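Local coordinates for putative cytosine/guanine deaminase (Unidentified, PDB 2PAJ), which catalyses the zinc-dependent hydrolytic deamination of isoxanthopterin-type 2-amino-4-hydroxypteridines to 2,4-dihydroxypteridines, releasing ammonia, at residues Cys307-Gly312 against Val350-Leu355; Met217-Thr220 against Ser225-Pro228. All coordinates share one frame; numbering follows the deposited sequence.

Contact 1. Residues Cys307-Gly312 against Val350-Leu355; sequences CPQSNG and VHMTWL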
loop_
_atom_site.group_PDB
_atom_site.type_symbol
_atom_site.label_atom_id
_atom_site.label_comp_id
_atom_site.label_asym_id
_atom_site.label_seq_id
_atom_site.Cartn_x
_atom_site.Cartn_y
_atom_site.Cartn_z
ATOM N N CYS A 307 -10.589 -0.406 -0.435
ATOM C CA CYS A 307 -10.330 -1.576 0.409
ATOM C C CYS A 307 -11.586 -2.440 0.567
ATOM O O CYS A 307 -12.287 -2.338 1.571
ATOM C CB CYS A 307 -9.830 -1.134 1.799
ATOM S SG CYS A 307 -8.341 -0.089 1.795
ATOM N N PRO A 308 -11.866 -3.314 -0.416
ATOM C CA PRO A 308 -13.033 -4.198 -0.402
ATOM C C PRO A 308 -13.192 -5.161 0.789
ATOM O O PRO A 308 -14.210 -5.116 1.477
ATOM C CB PRO A 308 -12.935 -4.908 -1.752
ATOM C CG PRO A 308 -11.478 -4.887 -2.047
ATOM C CD PRO A 308 -11.083 -3.507 -1.649
ATOM N N GLN A 309 -12.211 -6.028 1.032
ATOM C CA GLN A 309 -12.293 -6.984 2.144
ATOM C C GLN A 309 -12.553 -6.323 3.495
ATOM O O GLN A 309 -13.245 -6.871 4.346
ATOM C CB GLN A 309 -11.013 -7.806 2.238
ATOM C CG GLN A 309 -10.815 -8.764 1.091
ATOM C CD GLN A 309 -9.490 -9.484 1.169
ATOM O OE1 GLN A 309 -8.431 -8.861 1.094
ATOM N NE2 GLN A 309 -9.536 -10.800 1.316
ATOM N N SER A 310 -11.984 -5.142 3.688
ATOM C CA SER A 310 -12.161 -4.412 4.928
ATOM C C SER A 310 -13.515 -3.702 4.914
ATOM O O SER A 310 -14.282 -3.784 5.872
ATOM C CB SER A 310 -11.035 -3.401 5.080
ATOM O OG SER A 310 -10.969 -2.910 6.414
ATOM N N ASN A 311 -13.808 -3.010 3.816
ATOM C CA ASN A 311 -15.070 -2.286 3.677
ATOM C C ASN A 311 -16.291 -3.190 3.792
ATOM O O ASN A 311 -17.414 -2.708 3.947
ATOM C CB ASN A 311 -15.111 -1.519 2.346
ATOM C CG ASN A 311 -14.122 -0.364 2.305
ATOM O OD1 ASN A 311 -13.711 0.168 3.345
ATOM N ND2 ASN A 311 -13.745 0.042 1.095
ATOM N N GLY A 312 -16.079 -4.498 3.711
ATOM C CA GLY A 312 -17.193 -5.415 3.836
ATOM C C GLY A 312 -17.661 -5.436 5.280
ATOM O O GLY A 312 -18.863 -5.410 5.561
ATOM N N VAL A 350 -6.916 -7.822 -4.394
ATOM C CA VAL A 350 -7.115 -7.657 -5.822
ATOM C C VAL A 350 -8.173 -8.649 -6.331
ATOM O O VAL A 350 -8.964 -8.342 -7.224
ATOM C CB VAL A 350 -5.754 -7.832 -6.534
ATOM C CG1 VAL A 350 -5.918 -8.364 -7.931
ATOM C CG2 VAL A 350 -5.041 -6.494 -6.554
ATOM N N HIS A 351 -8.203 -9.831 -5.728
ATOM C CA HIS A 351 -9.163 -10.854 -6.100
ATOM C C HIS A 351 -10.581 -10.413 -5.759
ATOM O O HIS A 351 -11.516 -10.603 -6.537
ATOM C CB HIS A 351 -8.847 -12.139 -5.360
ATOM C CG HIS A 351 -9.664 -13.306 -5.809
ATOM N ND1 HIS A 351 -10.056 -14.311 -4.955
ATOM C CD2 HIS A 351 -10.123 -13.652 -7.033
ATOM C CE1 HIS A 351 -10.718 -15.230 -5.632
ATOM N NE2 HIS A 351 -10.773 -14.855 -6.896
ATOM N N MET A 352 -10.728 -9.838 -4.575
ATOM C CA MET A 352 -12.016 -9.363 -4.102
ATOM C C MET A 352 -12.474 -8.158 -4.921
ATOM O O MET A 352 -13.666 -7.988 -5.184
ATOM C CB MET A 352 -11.909 -8.984 -2.619
ATOM C CG MET A 352 -13.219 -8.537 -1.970
ATOM S SD MET A 352 -14.445 -9.836 -1.756
ATOM C CE MET A 352 -15.602 -9.435 -3.043
ATOM N N THR A 353 -11.517 -7.326 -5.320
ATOM C CA THR A 353 -11.798 -6.138 -6.109
ATOM C C THR A 353 -12.382 -6.539 -7.454
ATOM O O THR A 353 -13.407 -6.013 -7.885
ATOM C CB THR A 353 -10.518 -5.343 -6.352
ATOM O OG1 THR A 353 -9.833 -5.164 -5.115
ATOM C CG2 THR A 353 -10.835 -3.986 -6.938
ATOM N N TRP A 354 -11.716 -7.477 -8.115
ATOM C CA TRP A 354 -12.171 -7.954 -9.408
ATOM C C TRP A 354 -13.549 -8.605 -9.337
ATOM O O TRP A 354 -14.419 -8.307 -10.152
ATOM C CB TRP A 354 -11.165 -8.945 -9.982
ATOM C CG TRP A 354 -11.548 -9.490 -11.324
ATOM C CD1 TRP A 354 -11.713 -8.790 -12.494
ATOM C CD2 TRP A 354 -11.799 -10.860 -11.638
ATOM N NE1 TRP A 354 -12.051 -9.647 -13.511
ATOM C CE2 TRP A 354 -12.112 -10.921 -13.018
ATOM C CE3 TRP A 354 -11.796 -12.041 -10.885
ATOM C CZ2 TRP A 354 -12.410 -12.123 -13.669
ATOM C CZ3 TRP A 354 -12.095 -13.230 -11.523
ATOM C CH2 TRP A 354 -12.402 -13.264 -12.914
ATOM N N LEU A 355 -13.747 -9.495 -8.367
ATOM C CA LEU A 355 -15.033 -10.175 -8.219
ATOM C C LEU A 355 -16.171 -9.202 -8.010
ATOM O O LEU A 355 -17.232 -9.343 -8.611
ATOM C CB LEU A 355 -14.998 -11.170 -7.061
ATOM C CG LEU A 355 -14.202 -12.462 -7.288
ATOM C CD1 LEU A 355 -14.321 -13.359 -6.071
ATOM C CD2 LEU A 355 -14.726 -13.185 -8.511
#
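Pro308 and Met352 make the closest apolar contact between two helices on the TIM-barrel scaffold of the amidohydrolase family, the short helix 308-312 that follows barrel strand 303-306 and the longer helix 346-359. The segment axes lie 9.6 Å apart at an angle of 75°, so the helices touch over a small patch near the start of the shorter one. CB of Pro308 sits 3.6 Å from CG of Met352, and the two side chains pass each other running in opposite senses. With CG of Met352 anti to its own backbone N (chi1 -177°), the first methylenes lie against the proline, while the bends farther along carry the sulfur end away. Beside this pair, the CG methylene of Gln309 crosses Met352 at a slant, 3.9 Å from Met352 CB.

No hydrogen bond spans the two segments. The backbone N of Gln309 makes a weak hydrogen bond to OE2 of Glu349, one turn before Thr353, and the hydroxyl of Ser310 is hydrogen-bonded to OD2 of the zinc ligand Asp336. Thr353 presents its hydroxyl oxygen to the proline ring as a van der Waals surface: OG1, beside the backbone N, is hydrogen-bonded to the carbonyl O of Glu349 and lies 3.5 Å from Pro308 CG.

Contact 2. Residues Met217-Thr220 against Ser225-Pro228; sequences MAPT and SISP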
loop_
_atom_site.group_PDB
_atom_site.type_symbol
_atom_site.label_atom_id
_atom_site.label_comp_id
_atom_site.label_asym_id
_atom_site.label_seq_id
_atom_site.Cartn_x
_atom_site.Cartn_y
_atom_site.Cartn_z
ATOM N N MET A 217 1.124 13.680 5.393
ATOM C CA MET A 217 0.265 14.242 6.444
ATOM C C MET A 217 -1.028 13.423 6.479
ATOM O O MET A 217 -1.837 13.532 5.563
ATOM C CB MET A 217 -0.049 15.698 6.074
ATOM C CG MET A 217 -0.942 16.480 7.043
ATOM S SD MET A 217 -0.135 16.930 8.591
ATOM C CE MET A 217 -1.120 16.071 9.751
ATOM N N ALA A 218 -1.247 12.640 7.536
ATOM C CA ALA A 218 -2.430 11.779 7.592
ATOM C C ALA A 218 -3.272 11.654 8.869
ATOM O O ALA A 218 -3.385 10.566 9.438
ATOM C CB ALA A 218 -2.033 10.378 7.130
ATOM N N PRO A 219 -3.897 12.751 9.318
ATOM C CA PRO A 219 -4.723 12.665 10.529
ATOM C C PRO A 219 -5.764 11.542 10.342
ATOM O O PRO A 219 -6.589 11.609 9.431
ATOM C CB PRO A 219 -5.371 14.045 10.594
ATOM C CG PRO A 219 -4.339 14.932 9.944
ATOM C CD PRO A 219 -3.895 14.115 8.763
ATOM N N THR A 220 -5.727 10.528 11.203
ATOM C CA THR A 220 -6.635 9.378 11.101
ATOM C C THR A 220 -7.983 9.594 10.397
ATOM O O THR A 220 -8.139 9.224 9.234
ATOM C CB THR A 220 -6.881 8.774 12.477
ATOM O OG1 THR A 220 -5.664 8.836 13.234
ATOM C CG2 THR A 220 -7.302 7.306 12.331
ATOM N N SER A 225 -10.603 13.342 14.078
ATOM C CA SER A 225 -9.305 13.400 14.755
ATOM C C SER A 225 -8.818 14.830 15.006
ATOM O O SER A 225 -8.058 15.080 15.941
ATOM C CB SER A 225 -8.242 12.660 13.927
ATOM O OG SER A 225 -8.548 11.286 13.798
ATOM N N ILE A 226 -9.292 15.759 14.183
ATOM C CA ILE A 226 -8.855 17.142 14.251
ATOM C C ILE A 226 -9.941 18.212 14.029
ATOM O O ILE A 226 -10.956 17.966 13.377
ATOM C CB ILE A 226 -7.694 17.298 13.240
ATOM C CG1 ILE A 226 -6.383 17.199 14.008
ATOM C CG2 ILE A 226 -7.842 18.549 12.394
ATOM C CD1 ILE A 226 -5.155 17.281 13.146
ATOM N N SER A 227 -9.722 19.406 14.577
ATOM C CA SER A 227 -10.680 20.497 14.423
ATOM C C SER A 227 -10.642 21.023 12.985
ATOM O O SER A 227 -9.613 20.935 12.322
ATOM C CB SER A 227 -10.345 21.636 15.385
ATOM O OG SER A 227 -9.145 22.281 14.995
ATOM N N PRO A 228 -11.762 21.580 12.483
ATOM C CA PRO A 228 -11.716 22.079 11.105
ATOM C C PRO A 228 -10.746 23.236 10.851
ATOM O O PRO A 228 -10.257 23.416 9.733
ATOM C CB PRO A 228 -13.177 22.422 10.803
ATOM C CG PRO A 228 -13.793 22.614 12.130
ATOM C CD PRO A 228 -13.139 21.606 13.011
#
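Ser225, the residue that buries most here, lays its hydroxyl against Thr220 across the loop that joins strand 213-217 to helix 228-240, one of the beta-to-alpha connections of the TIM barrel. OG of Ser225 lies 3.3 Å from CB of Thr220, a van der Waals contact. The polar demand of that oxygen is met by the backbone N of Thr221, which donates a hydrogen bond to it and so ties the two limbs of the turn together. A first torsion that sets OG of Ser225 beside its own backbone N (chi1 -63°) places the hydroxyl next to Thr220. The CA atoms of Thr220 and Ser225, the nearest pair between the limbs, are 6.1 Å apart.

Pro219 comes next, and its partner is Ile226. With CD1 of the isoleucine anti to CA (chi2 178°), the methyl reaches the proline ring at 4.1 Å from Pro219 CG; CB of the same ring is just as near, so the methyl lies against the CB-CG bond of the pyrrolidine.

Thr220 leans on the zinc ligand His248, and the backbones of the two residues are hydrogen-bonded. The hydroxyl of Ser247 is hydrogen-bonded to the carbonyl oxygens of Pro219 and Thr220, which must share its one proton. The loop is thus fastened to neighbouring strand 244-248, while Pro219 packs on Tyr193 of helix 190-203, and Ser227 caps the N-terminus of helix 228-240.

Overall arrangement
Both contacts belong to the same TIM-barrel amidohydrolase domain, and contact 2 is complete before contact 1 begins along the chain. Contact 2 lies within one loop after strand 213-217 that folds back on itself, whereas contact 1 joins the helix after strand 303-306 to helix 346-359, whose segment starts 38 residues after Gly312. Strands 244-248 and 281-284 separate the two in the parallel strand order. The centres of contacts 1 and 2 are 26 Å apart, and their nearest atoms are about 12 Å apart. The zinc ion relates them, about 7 Å from the side chain of Thr220 and about 11 Å from that of Pro308; one segment of each contact reaches a zinc ligand, 217-220 at His248 and 307-312 at Asp336.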